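Local coordinates for uncharacterized protein, DUF633, LMOf2365_1472 (Listeria monocytogenes str. 4b F2365, PDB 3GNL) that is of unknown function but is probably a tRNA (adenine(22)-N(1))-methyltransferase with a Rossmann-like domain, at residues L35-V40 against K63-S68. Numbering follows the deposited sequence.
Sequences LPCFAV and KQVRSS
Cys37 pushes its sulfur against helix 55-67, where it overlaps Gln64, Val65 and Ser68. The contact joins two helices of a Rossmann-like domain, probably that of a methyltransferase. Helix 34-41 follows strand 23-28, and helix 55-67 follows strand 45-52, so the two belong to successive beta-alpha units of the parallel part of the sheet. Cys37 and Val65 are the nearest backbone pair, with 6.7 Å between their CA atoms. Cys37 makes the whole contact from its side. Its side chain leaves the backbone toward the partner helix. With SG anti to the carbonyl carbon (chi1 -71°), the sulfur reaches out between Gln64, Val65 and Ser68. It comes to the backbone itself, with Cys37 SG 4.0 Å from Val65 CA. Val65 adds its CG2 methyl, 4.1 Å from Cys37 SG. Its side chain also packs on Ile74 and Val76 of strand 74-78, the edge strand. Pro36 and Val40 touch Ile74 as well, so side chains of both helices meet on this strand. Gln64 meets the sulfur with the aliphatic part of its chain, CG being 3.9 Å from Cys37 SG. The chain then bends at chi2 (66°), which brings Gln64 NE2 to 4.1 Å from Cys37 SG. Ser68 OG is hydrogen-bonded to Glu5 OE2, near the N-terminus. That hydroxyl oxygen also approaches the cysteine, with Ser68 OG 3.6 Å from Cys37 SG.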
# COMPACT_ATOMS: atom_id res chain seq x y z
N LEU A 35 -12.17 8.29 4.09
CA LEU A 35 -12.12 7.96 2.67
C LEU A 35 -13.45 7.43 2.12
O LEU A 35 -13.92 7.93 1.09
CB LEU A 35 -10.89 7.07 2.38
CG LEU A 35 -10.75 6.55 0.95
CD1 LEU A 35 -9.26 6.32 0.60
CD2 LEU A 35 -11.56 5.34 0.64
N PRO A 36 -14.11 6.48 2.79
CA PRO A 36 -15.45 6.03 2.36
C PRO A 36 -16.42 7.16 2.29
O PRO A 36 -17.20 7.25 1.32
CB PRO A 36 -15.85 5.05 3.44
CG PRO A 36 -14.53 4.48 3.94
CD PRO A 36 -13.56 5.63 3.87
N CYS A 37 -16.41 8.07 3.26
CA CYS A 37 -17.36 9.19 3.21
C CYS A 37 -17.07 10.07 2.02
O CYS A 37 -17.99 10.47 1.32
CB CYS A 37 -17.35 10.00 4.50
SG CYS A 37 -18.10 9.10 5.97
N PHE A 38 -15.79 10.37 1.80
CA PHE A 38 -15.38 11.25 0.68
C PHE A 38 -15.80 10.62 -0.66
O PHE A 38 -16.32 11.34 -1.53
CB PHE A 38 -13.89 11.43 0.74
CG PHE A 38 -13.29 12.09 -0.47
CD1 PHE A 38 -13.20 13.48 -0.52
CD2 PHE A 38 -12.73 11.33 -1.49
CE1 PHE A 38 -12.58 14.13 -1.63
CE2 PHE A 38 -12.10 11.97 -2.58
CZ PHE A 38 -12.03 13.36 -2.63
N ALA A 39 -15.64 9.31 -0.80
CA ALA A 39 -15.86 8.65 -2.06
C ALA A 39 -17.35 8.46 -2.32
O ALA A 39 -17.82 8.51 -3.48
CB ALA A 39 -15.13 7.38 -2.15
N VAL A 40 -18.12 8.22 -1.27
CA VAL A 40 -19.58 8.11 -1.46
C VAL A 40 -20.14 9.50 -1.80
O VAL A 40 -20.95 9.64 -2.74
CB VAL A 40 -20.24 7.49 -0.22
CG1 VAL A 40 -21.80 7.66 -0.25
CG2 VAL A 40 -19.88 6.03 -0.14
N LYS A 63 -19.19 7.05 14.09
CA LYS A 63 -19.61 8.44 14.35
C LYS A 63 -19.40 9.33 13.15
O LYS A 63 -20.23 10.16 12.87
CB LYS A 63 -18.97 9.03 15.59
CG LYS A 63 -19.53 8.43 16.88
CD LYS A 63 -18.88 9.05 18.09
CE LYS A 63 -19.47 8.52 19.42
NZ LYS A 63 -20.78 9.17 19.77
N GLN A 64 -18.32 9.11 12.41
CA GLN A 64 -18.08 9.91 11.21
C GLN A 64 -19.16 9.63 10.16
O GLN A 64 -19.65 10.57 9.50
CB GLN A 64 -16.68 9.64 10.66
CG GLN A 64 -16.40 10.25 9.29
CD GLN A 64 -16.39 11.77 9.30
OE1 GLN A 64 -15.85 12.41 10.19
NE2 GLN A 64 -16.99 12.36 8.27
N VAL A 65 -19.54 8.36 10.00
CA VAL A 65 -20.52 7.94 9.00
C VAL A 65 -21.88 8.58 9.37
O VAL A 65 -22.56 9.13 8.49
CB VAL A 65 -20.63 6.39 8.86
CG1 VAL A 65 -21.83 5.95 8.03
CG2 VAL A 65 -19.31 5.84 8.23
N ARG A 66 -22.23 8.55 10.66
CA ARG A 66 -23.48 9.17 11.11
C ARG A 66 -23.47 10.68 10.89
O ARG A 66 -24.43 11.25 10.34
CB ARG A 66 -23.68 8.82 12.57
CG ARG A 66 -24.40 7.51 12.72
N SER A 67 -22.37 11.32 11.26
CA SER A 67 -22.17 12.75 11.09
C SER A 67 -22.25 13.19 9.62
O SER A 67 -22.56 14.35 9.34
CB SER A 67 -20.81 13.15 11.66
OG SER A 67 -20.53 14.52 11.40
N SER A 68 -21.93 12.29 8.70
CA SER A 68 -21.94 12.57 7.27
C SER A 68 -23.31 12.31 6.66
O SER A 68 -23.54 12.63 5.50
CB SER A 68 -20.87 11.74 6.56
OG SER A 68 -19.60 12.23 6.91